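Local coordinates for methyl-coenzyme M reductase I beta subunit (Methanosarcina barkeri, PDB 1E6Y), which forms part of the nickel enzyme that releases methane from methyl-coenzyme M, with coenzyme B as reductant, in the last step of methanogenesis, at residues H232-L235 / G236-Y239; S16-I20 / M21-P25; V44-A47 / G48-G51; A132-T135 / Q136-D140; R189-A193 / N194-A198. All coordinates share one frame; numbering follows the deposited sequence.

Along the chain the order is interaction 2, interaction 3, interaction 4, interaction 5 and interaction 1. Two pairs touch. Interactions 3 and 4, centres 13 Å apart, join helix 46-55 to helix 125-141 through Ile49, Val134 and Ile138 within the N-terminal domain. Interactions 1 and 2, centres 10 Å apart, bring Leu234, Leu237 and Ala238 of helix 228-241 against the turn after strand 13-19, so the N-terminal region packs on a helix of the C-terminal domain. Interactions 1 and 3 lie on opposite sides of the chain's centre, 41 Å between their centres. Interaction 5 sits near that centre, 20 Å from interaction 1 and 22 Å from interaction 3, centre to centre.

Interaction 1: H232-L235 / G236-Y239; sequences HQLL and GLAY
Leu235 and Tyr239 lie side by side one helical turn apart, and Leu234 and Leu237 do the same on another flank of helix 228-241. Among the apolar contacts, the branch CD2 of Leu235 reaches CE1 of Tyr239 at 3.8 Å. Both side chains have CG anti to their own carbonyl carbon (chi1 -76° and -79°), which sends them the same way along the helix. The phenol ring also has the carbonyl O of Leu235 at its edge, near the ring plane, 3.2 Å from CD1. CD2 of Leu234 meets CD2 of Leu237 at 4.0 Å, a methyl-to-methyl contact.

The backbone bonds are of the i to i+4 kind. Leu237 N gives to Gln233 O, Ala238 N to Leu234 O and Tyr239 N to Leu235 O, all at 2.8 to 3.0 Å. The bond from Gly236 N to His232 O is weak at 3.5 Å. The chain widens into a pi-type turn at 237-239.

One polar pair stands at the start: His232 ND1 donates to Gln233 OE1 at 2.9 Å, with the oxygen in the plane of the imidazole. His232 NE2 is bonded to Tyr346 OH, and Gln233 NE2 to Gln216 OE1 and Arg383 O, so both buried polar groups are tied on two sides and their rotation is fixed. Leu234 and Leu237 face helix 204-221, while Leu235 and Tyr239 face helix 296-318. The arrangement is that of a largely buried alpha-helix packed between helices 204-221 and 296-318.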
# COMPACT_ATOMS: atom_id res chain seq x y z
N HIS E 232 -32.75 7.77 -11.06
CA HIS E 232 -31.71 8.06 -12.05
C HIS E 232 -30.95 6.81 -12.50
O HIS E 232 -30.83 6.55 -13.70
CB HIS E 232 -30.73 9.09 -11.47
CG HIS E 232 -29.76 9.63 -12.48
ND1 HIS E 232 -28.53 9.06 -12.71
CD2 HIS E 232 -29.84 10.70 -13.30
CE1 HIS E 232 -27.89 9.76 -13.63
NE2 HIS E 232 -28.66 10.76 -14.01
N GLN E 233 -30.49 6.02 -11.53
CA GLN E 233 -29.70 4.83 -11.85
C GLN E 233 -30.56 3.69 -12.41
O GLN E 233 -30.12 2.96 -13.30
CB GLN E 233 -28.94 4.35 -10.61
CG GLN E 233 -27.88 5.34 -10.13
CD GLN E 233 -26.94 5.76 -11.24
OE1 GLN E 233 -26.94 6.92 -11.66
NE2 GLN E 233 -26.14 4.83 -11.74
N LEU E 234 -31.80 3.59 -11.94
CA LEU E 234 -32.69 2.51 -12.36
C LEU E 234 -33.24 2.71 -13.77
O LEU E 234 -33.48 1.73 -14.47
CB LEU E 234 -33.84 2.35 -11.36
CG LEU E 234 -33.42 1.78 -10.00
CD1 LEU E 234 -34.63 1.66 -9.09
CD2 LEU E 234 -32.76 0.43 -10.19
N LEU E 235 -33.39 3.96 -14.19
CA LEU E 235 -33.70 4.24 -15.60
C LEU E 235 -32.53 3.80 -16.49
O LEU E 235 -32.74 3.18 -17.53
CB LEU E 235 -33.97 5.74 -15.79
CG LEU E 235 -35.34 6.23 -15.33
CD1 LEU E 235 -35.36 7.75 -15.33
CD2 LEU E 235 -36.44 5.68 -16.23
N GLY E 236 -31.31 4.04 -16.02
CA GLY E 236 -30.13 3.55 -16.72
C GLY E 236 -30.08 2.03 -16.80
O GLY E 236 -29.90 1.46 -17.88
N LEU E 237 -30.26 1.38 -15.66
CA LEU E 237 -30.30 -0.08 -15.61
C LEU E 237 -31.37 -0.66 -16.53
O LEU E 237 -31.10 -1.56 -17.32
CB LEU E 237 -30.55 -0.56 -14.17
CG LEU E 237 -30.74 -2.07 -13.96
CD1 LEU E 237 -29.49 -2.83 -14.36
CD2 LEU E 237 -31.07 -2.34 -12.51
N ALA E 238 -32.59 -0.12 -16.44
CA ALA E 238 -33.71 -0.62 -17.23
C ALA E 238 -33.46 -0.47 -18.73
O ALA E 238 -33.58 -1.43 -19.49
CB ALA E 238 -34.99 0.10 -16.84
N TYR E 239 -33.07 0.73 -19.15
CA TYR E 239 -32.93 1.04 -20.56
C TYR E 239 -31.63 0.54 -21.19
O TYR E 239 -31.65 -0.16 -22.20
CB TYR E 239 -33.08 2.55 -20.78
CG TYR E 239 -34.51 3.01 -20.77
CD1 TYR E 239 -35.12 3.45 -19.59
CD2 TYR E 239 -35.29 2.96 -21.92
CE1 TYR E 239 -36.46 3.81 -19.56
CE2 TYR E 239 -36.63 3.33 -21.91
CZ TYR E 239 -37.22 3.75 -20.72
OH TYR E 239 -38.55 4.09 -20.70

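Interaction 2: S16-I20 / M21-P25; sequences SNVDI and MSLAP
Ser22 folds back on Asp19 across a tight turn. From its CB, 3.3 Å from Asp19 O, the side chain runs to OG, which donates to that same carbonyl oxygen at 2.6 Å. OG lies between the backbone N and the carbonyl carbon of its own residue (chi1 72°), a rotamer that turns the hydroxyl back toward the preceding strand. The hydroxyl approaches in the carbonyl plane, while Ser22 N also donates to Asp19 O, at 3.0 Å and from above that plane; two bonds from one residue thus grip a single oxygen. OG also rests 3.5 Å from the methyl CG1 of Val18, in a direction steeply inclined to its bond with Asp19 O.

That methyl also meets CD2 of Leu23 at 3.9 Å, the two side chains crossing at about a right angle. Leu23 N bonds to Ile20 O from above its carbonyl plane, and CB of Leu23 lies 3.2 Å from that oxygen. Asp19 OD1 accepts from Met21 N at 2.9 Å with its anti lone pair, and CB of Met21 lies 3.2 Å from that carboxylate oxygen. The carboxylate therefore holds the first N-H after Ile20, one that the 3-10 bonding leaves over.

Ile20 and Leu23 continue onto helix 228-241, touching Leu235 and Ala238, while Val18 and Ile20 pack on strand 3-7. Asp19 bonding through its side chain to the N-H two residues on makes an Asx turn leading into a 3-10 turn, which here takes the chain out of strand 13-19, antiparallel partner of strand 3-7.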
# COMPACT_ATOMS: atom_id res chain seq x y z
N SER E 16 -44.34 -6.96 -19.41
CA SER E 16 -44.79 -5.59 -19.61
C SER E 16 -45.02 -4.88 -18.28
O SER E 16 -45.18 -5.52 -17.25
CB SER E 16 -46.09 -5.58 -20.41
OG SER E 16 -45.90 -6.16 -21.69
N ASN E 17 -45.03 -3.55 -18.33
CA ASN E 17 -45.40 -2.73 -17.18
C ASN E 17 -44.60 -3.07 -15.93
O ASN E 17 -45.17 -3.28 -14.85
CB ASN E 17 -46.90 -2.86 -16.91
CG ASN E 17 -47.74 -2.45 -18.11
OD1 ASN E 17 -47.61 -1.35 -18.62
ND2 ASN E 17 -48.55 -3.38 -18.60
N VAL E 18 -43.29 -3.17 -16.10
CA VAL E 18 -42.37 -3.39 -14.99
C VAL E 18 -41.95 -2.06 -14.38
O VAL E 18 -41.37 -1.20 -15.07
CB VAL E 18 -41.11 -4.16 -15.46
CG1 VAL E 18 -40.16 -4.39 -14.29
CG2 VAL E 18 -41.51 -5.49 -16.08
N ASP E 19 -42.27 -1.86 -13.11
CA ASP E 19 -41.85 -0.67 -12.38
C ASP E 19 -40.34 -0.74 -12.20
O ASP E 19 -39.81 -1.76 -11.75
CB ASP E 19 -42.54 -0.63 -11.02
CG ASP E 19 -42.44 0.73 -10.35
OD1 ASP E 19 -41.31 1.18 -10.06
OD2 ASP E 19 -43.50 1.34 -10.09
N ILE E 20 -39.64 0.34 -12.54
CA ILE E 20 -38.18 0.34 -12.47
C ILE E 20 -37.66 0.16 -11.04
O ILE E 20 -36.55 -0.34 -10.84
CB ILE E 20 -37.57 1.62 -13.09
CG1 ILE E 20 -37.98 2.86 -12.30
CG2 ILE E 20 -38.00 1.74 -14.55
CD1 ILE E 20 -37.22 4.10 -12.69
N MET E 21 -38.49 0.49 -10.06
CA MET E 21 -38.13 0.29 -8.65
C MET E 21 -38.00 -1.19 -8.30
O MET E 21 -37.24 -1.55 -7.40
CB MET E 21 -39.18 0.93 -7.74
CG MET E 21 -39.18 2.44 -7.77
SD MET E 21 -37.64 3.13 -7.14
CE MET E 21 -37.51 4.61 -8.13
N SER E 22 -38.73 -2.04 -9.01
CA SER E 22 -38.67 -3.48 -8.79
C SER E 22 -37.39 -4.07 -9.36
O SER E 22 -37.06 -5.22 -9.10
CB SER E 22 -39.88 -4.17 -9.43
OG SER E 22 -39.77 -4.18 -10.84
N LEU E 23 -36.67 -3.27 -10.14
CA LEU E 23 -35.40 -3.67 -10.74
C LEU E 23 -34.20 -3.33 -9.87
O LEU E 23 -33.07 -3.70 -10.19
CB LEU E 23 -35.24 -3.01 -12.12
CG LEU E 23 -36.32 -3.32 -13.16
CD1 LEU E 23 -36.04 -2.54 -14.44
CD2 LEU E 23 -36.36 -4.82 -13.44
N ALA E 24 -34.44 -2.61 -8.77
CA ALA E 24 -33.37 -2.24 -7.85
C ALA E 24 -32.71 -3.49 -7.27
O ALA E 24 -33.40 -4.43 -6.87
CB ALA E 24 -33.92 -1.38 -6.73
N PRO E 25 -31.37 -3.51 -7.21
CA PRO E 25 -30.64 -4.58 -6.53
C PRO E 25 -31.15 -4.84 -5.11
O PRO E 25 -31.18 -5.98 -4.65
CB PRO E 25 -29.20 -4.08 -6.53
CG PRO E 25 -29.11 -3.26 -7.78
CD PRO E 25 -30.44 -2.55 -7.85

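Interaction 3: V44-A47 / G48-G51; sequences VNLA and GIQG
Gly48, Ala47 and Ile49 bury the most surface here, at the point where strand 41-45 passes into helix 46-55. Gly48 N donates to OD1 of Asn45 at 2.9 Å, a capping bond from the N-cap residue. The donor stands above the amide's carbonyl plane, 76° out of it, and so is not on a lone pair. A CB on residue 48 would come tight against Asn45 CG, so the glycine suits the closely laid amide. A leucine in place of Asn45 offers no acceptor, so Gly48 N would probably be left without its cap and the first turn less well held.

The carbonyl O of Ala47 accepts from Gly51 N at 3.0 Å, with the N-H...O angle at 167°. Ile49 N donates to Asn45 O, and its side chain turns back along the helix: CG1, anti to the carbonyl carbon (chi1 -67°), carries CD1 to within 3.7 Å of Val44 CG1. CD2 of Leu46 lies 4.3 Å from the same CD1.

Strand 107-111 pairs with the strand through Leu108 and Val44. Ile49 reaches helix 149-157, and together with Val44 it packs on Val134 of helix 125-141.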
# COMPACT_ATOMS: atom_id res chain seq x y z
N VAL E 44 -12.26 -24.11 -8.89
CA VAL E 44 -10.99 -24.70 -8.51
C VAL E 44 -10.43 -25.49 -9.68
O VAL E 44 -11.14 -26.27 -10.31
CB VAL E 44 -11.14 -25.64 -7.28
CG1 VAL E 44 -9.82 -26.32 -6.97
CG2 VAL E 44 -11.62 -24.85 -6.08
N ASN E 45 -9.17 -25.23 -10.02
CA ASN E 45 -8.52 -25.90 -11.13
C ASN E 45 -7.81 -27.17 -10.63
O ASN E 45 -6.68 -27.11 -10.15
CB ASN E 45 -7.52 -24.95 -11.79
CG ASN E 45 -6.98 -25.49 -13.10
OD1 ASN E 45 -7.14 -26.66 -13.42
ND2 ASN E 45 -6.31 -24.62 -13.86
N LEU E 46 -8.49 -28.30 -10.74
CA LEU E 46 -7.97 -29.58 -10.27
C LEU E 46 -6.76 -30.02 -11.08
O LEU E 46 -5.80 -30.57 -10.53
CB LEU E 46 -9.05 -30.65 -10.35
CG LEU E 46 -10.28 -30.46 -9.46
CD1 LEU E 46 -11.18 -31.69 -9.59
CD2 LEU E 46 -9.86 -30.26 -8.01
N ALA E 47 -6.81 -29.81 -12.39
CA ALA E 47 -5.67 -30.08 -13.26
C ALA E 47 -4.47 -29.24 -12.83
O ALA E 47 -3.35 -29.74 -12.76
CB ALA E 47 -6.03 -29.80 -14.72
N GLY E 48 -4.73 -27.99 -12.47
CA GLY E 48 -3.68 -27.10 -12.01
C GLY E 48 -3.04 -27.56 -10.71
O GLY E 48 -1.82 -27.51 -10.57
N ILE E 49 -3.86 -28.00 -9.76
CA ILE E 49 -3.36 -28.53 -8.50
C ILE E 49 -2.47 -29.75 -8.75
O ILE E 49 -1.36 -29.82 -8.24
CB ILE E 49 -4.52 -28.93 -7.55
CG1 ILE E 49 -5.29 -27.69 -7.11
CG2 ILE E 49 -3.98 -29.67 -6.33
CD1 ILE E 49 -6.60 -27.99 -6.43
N GLN E 50 -2.95 -30.67 -9.59
CA GLN E 50 -2.21 -31.88 -9.91
C GLN E 50 -0.84 -31.58 -10.52
O GLN E 50 0.17 -32.13 -10.09
CB GLN E 50 -3.02 -32.76 -10.86
CG GLN E 50 -2.35 -34.09 -11.19
CD GLN E 50 -3.28 -35.06 -11.89
OE1 GLN E 50 -4.50 -35.02 -11.70
NE2 GLN E 50 -2.71 -35.94 -12.70
N GLY E 51 -0.82 -30.66 -11.48
CA GLY E 51 0.43 -30.23 -12.07
C GLY E 51 1.36 -29.55 -11.08
O GLY E 51 2.56 -29.84 -11.04

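Interaction 4: A132-T135 / Q136-D140; sequences AAVT and QTIMD
Val134 and Ile138 lie side by side and point the same way, one turn apart on helix 125-141. CG1 of Val134 touches CD1 of Ile138 at 3.9 Å. The ethyl arm of the isoleucine starts anti to its carbonyl carbon (chi1 -66°) and so runs back down the helix, CG1 standing 3.3 Å from Val134 O. On the next flank Thr135 and Met139 are also aligned. The methionine chain bends at both chi2 and chi3, which brings its methyl CE to CG2 of Thr135 at 3.9 Å, while the hydroxyl of Thr135 is bonded one turn back to Ala131 O. Ile49 and helix 149-157 pack on the apolar flank, and an aromatic side chain of another protein chain packs on Thr135 and Met139.

Thr137 has the same rotamer as Thr135: its OG1, beside the backbone N, donates to Ala133 O at 2.8 Å. Thr137 N donates to the same oxygen at 3.0 Å, and the two donors arrive from opposite faces of the carbonyl plane. The hydroxyl also bonds Asn84 ND2 of helix 78-89. A valine in place of Thr137 has no hydroxyl, so Asn84 ND2 would probably be left without this mate and Ala133 O held by the amide alone of the two donors.

Gln136 bends at chi2 and aims NE2 at OD2 of Asp140, 2.9 Å away and above the carboxylate plane, with its OE1 bonded to an aromatic side chain of another protein chain. Threonine hydroxyls buried in the helix thus spend their hydrogens on its own carbonyls, while Gln136 spreads its amide between Asp140 and a neighbouring chain.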
# COMPACT_ATOMS: atom_id res chain seq x y z
N ALA E 132 -9.97 -24.63 1.60
CA ALA E 132 -9.78 -25.46 2.78
C ALA E 132 -10.36 -26.86 2.57
O ALA E 132 -9.74 -27.86 2.93
CB ALA E 132 -10.42 -24.81 4.00
N ALA E 133 -11.52 -26.92 1.92
CA ALA E 133 -12.19 -28.19 1.64
C ALA E 133 -11.37 -29.04 0.67
O ALA E 133 -11.16 -30.23 0.92
CB ALA E 133 -13.58 -27.93 1.07
N VAL E 134 -10.87 -28.42 -0.39
CA VAL E 134 -10.01 -29.11 -1.36
C VAL E 134 -8.70 -29.56 -0.71
O VAL E 134 -8.29 -30.71 -0.88
CB VAL E 134 -9.71 -28.21 -2.58
CG1 VAL E 134 -8.74 -28.89 -3.53
CG2 VAL E 134 -11.00 -27.88 -3.31
N THR E 135 -8.10 -28.69 0.10
CA THR E 135 -6.84 -29.00 0.78
C THR E 135 -7.00 -30.20 1.73
O THR E 135 -6.21 -31.14 1.68
CB THR E 135 -6.33 -27.78 1.59
OG1 THR E 135 -6.11 -26.68 0.70
CG2 THR E 135 -5.02 -28.11 2.29
N GLN E 136 -8.05 -30.17 2.55
CA GLN E 136 -8.34 -31.27 3.47
C GLN E 136 -8.64 -32.58 2.73
O GLN E 136 -8.17 -33.65 3.14
CB GLN E 136 -9.52 -30.91 4.38
CG GLN E 136 -9.93 -32.02 5.34
CD GLN E 136 -8.93 -32.25 6.46
OE1 GLN E 136 -8.62 -31.34 7.22
NE2 GLN E 136 -8.44 -33.48 6.58
N THR E 137 -9.39 -32.48 1.64
CA THR E 137 -9.77 -33.64 0.85
C THR E 137 -8.56 -34.34 0.23
O THR E 137 -8.45 -35.57 0.28
CB THR E 137 -10.77 -33.26 -0.27
OG1 THR E 137 -11.99 -32.79 0.32
CG2 THR E 137 -11.08 -34.46 -1.16
N ILE E 138 -7.63 -33.55 -0.30
CA ILE E 138 -6.41 -34.10 -0.90
C ILE E 138 -5.50 -34.71 0.16
O ILE E 138 -4.94 -35.79 -0.03
CB ILE E 138 -5.65 -33.02 -1.70
CG1 ILE E 138 -6.48 -32.57 -2.90
CG2 ILE E 138 -4.30 -33.56 -2.17
CD1 ILE E 138 -5.84 -31.48 -3.73
N MET E 139 -5.40 -34.04 1.31
CA MET E 139 -4.59 -34.52 2.42
C MET E 139 -5.04 -35.92 2.84
O MET E 139 -4.22 -36.83 2.99
CB MET E 139 -4.69 -33.56 3.60
CG MET E 139 -3.45 -33.51 4.48
SD MET E 139 -2.08 -32.62 3.70
CE MET E 139 -2.75 -30.95 3.65
N ASP E 140 -6.35 -36.10 2.94
CA ASP E 140 -6.93 -37.38 3.36
C ASP E 140 -6.86 -38.45 2.28
O ASP E 140 -6.44 -39.57 2.54
CB ASP E 140 -8.39 -37.17 3.78
CG ASP E 140 -8.52 -36.48 5.12
OD1 ASP E 140 -7.61 -36.61 5.97
OD2 ASP E 140 -9.55 -35.80 5.33

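Interaction 5: R189-A193 / N194-A198; sequences RNIMA and NHVAA
Met192 O and His195 N form a 3.0 Å bond that closes the first turn of helix 193-199, Met192 being its N-cap. The bond is bent, 131° at the hydrogen, and the donor stands above the carbonyl plane. Ala197 N gives a much straighter bond to Ala193 O, also 3.0 Å long, at 172°, as the regular alpha pattern sets in.

The side chain of Met192 lies over one face of the His195 imidazole. Its CG makes a CH-pi contact, 3.8 Å from the ring centroid, and SD follows over the same ring with a Met-aromatic contact at 4.0 Å. CG comes closest to ND1, and SD to CE1, so the chain lies over the ND1-CE1 side of the ring. The rotation of the ring is further fixed by Ser409 OG, which bonds ND1.

Separately, the methyl CG2 of Ile191, anti to its backbone N (chi1 -57° for CG1), meets CG2 of Val196 at 3.9 Å, their side chains crossing at about a right angle, and lies 4.1 Å from CB of His195.

The side chain of Met192 is about 10 Å from bound coenzyme B, near the site but not part of its pocket. Helix 405-416 takes His195 on Ile412 and Asn194 on Ser409, helix 387-395 packs on Ala193 and Ala197, and helix 204-221 receives Ile191 and Val196, leaving this short helix boxed in by three others.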
# COMPACT_ATOMS: atom_id res chain seq x y z
N ARG E 189 -17.93 -4.09 -8.38
CA ARG E 189 -17.38 -3.42 -9.55
C ARG E 189 -16.04 -3.98 -9.96
O ARG E 189 -15.59 -3.75 -11.09
CB ARG E 189 -17.29 -1.91 -9.28
CG ARG E 189 -18.62 -1.31 -8.85
CD ARG E 189 -18.65 0.20 -8.96
NE ARG E 189 -18.62 0.59 -10.38
CZ ARG E 189 -18.48 1.89 -10.70
NH1 ARG E 189 -18.49 2.15 -12.01
NH2 ARG E 189 -18.35 2.81 -9.76
N ASN E 190 -15.42 -4.79 -9.11
CA ASN E 190 -14.14 -5.39 -9.47
C ASN E 190 -14.30 -6.74 -10.17
O ASN E 190 -13.90 -7.78 -9.65
CB ASN E 190 -13.24 -5.54 -8.23
CG ASN E 190 -11.77 -5.61 -8.59
OD1 ASN E 190 -11.41 -5.65 -9.77
ND2 ASN E 190 -10.91 -5.60 -7.58
N ILE E 191 -14.88 -6.70 -11.37
CA ILE E 191 -15.07 -7.89 -12.19
C ILE E 191 -14.63 -7.57 -13.61
O ILE E 191 -15.25 -6.75 -14.29
CB ILE E 191 -16.57 -8.31 -12.22
CG1 ILE E 191 -17.09 -8.54 -10.80
CG2 ILE E 191 -16.74 -9.58 -13.06
CD1 ILE E 191 -18.59 -8.64 -10.71
N MET E 192 -13.54 -8.19 -14.06
CA MET E 192 -12.97 -7.83 -15.36
C MET E 192 -13.92 -8.19 -16.49
O MET E 192 -14.69 -9.15 -16.39
CB MET E 192 -11.59 -8.48 -15.55
CG MET E 192 -11.59 -9.84 -16.21
SD MET E 192 -9.95 -10.61 -16.20
CE MET E 192 -9.00 -9.44 -17.17
N ALA E 193 -13.95 -7.33 -17.50
CA ALA E 193 -14.91 -7.44 -18.60
C ALA E 193 -14.85 -8.81 -19.28
O ALA E 193 -15.89 -9.35 -19.68
CB ALA E 193 -14.67 -6.33 -19.61
N ASN E 194 -13.66 -9.38 -19.37
CA ASN E 194 -13.50 -10.70 -19.99
C ASN E 194 -14.28 -11.79 -19.25
O ASN E 194 -14.77 -12.73 -19.87
CB ASN E 194 -12.02 -11.09 -20.06
CG ASN E 194 -11.35 -10.60 -21.34
OD1 ASN E 194 -11.99 -10.03 -22.21
ND2 ASN E 194 -10.04 -10.82 -21.43
N HIS E 195 -14.37 -11.66 -17.93
CA HIS E 195 -15.14 -12.60 -17.11
C HIS E 195 -16.61 -12.59 -17.50
O HIS E 195 -17.22 -13.63 -17.71
CB HIS E 195 -15.03 -12.25 -15.62
CG HIS E 195 -13.74 -12.67 -14.99
ND1 HIS E 195 -12.71 -13.25 -15.70
CD2 HIS E 195 -13.32 -12.61 -13.70
CE1 HIS E 195 -11.71 -13.53 -14.89
NE2 HIS E 195 -12.05 -13.15 -13.66
N VAL E 196 -17.17 -11.38 -17.59
CA VAL E 196 -18.58 -11.20 -17.90
C VAL E 196 -18.89 -11.71 -19.31
O VAL E 196 -19.85 -12.45 -19.49
CB VAL E 196 -18.98 -9.70 -17.78
CG1 VAL E 196 -20.45 -9.52 -18.14
CG2 VAL E 196 -18.72 -9.21 -16.36
N ALA E 197 -18.04 -11.36 -20.27
CA ALA E 197 -18.19 -11.84 -21.64
C ALA E 197 -18.09 -13.36 -21.73
O ALA E 197 -18.81 -13.99 -22.51
CB ALA E 197 -17.15 -11.19 -22.54
N ALA E 198 -17.18 -13.95 -20.95
CA ALA E 198 -17.03 -15.40 -20.88
C ALA E 198 -18.31 -16.06 -20.37
O ALA E 198 -18.81 -17.01 -20.97
CB ALA E 198 -15.87 -15.77 -19.96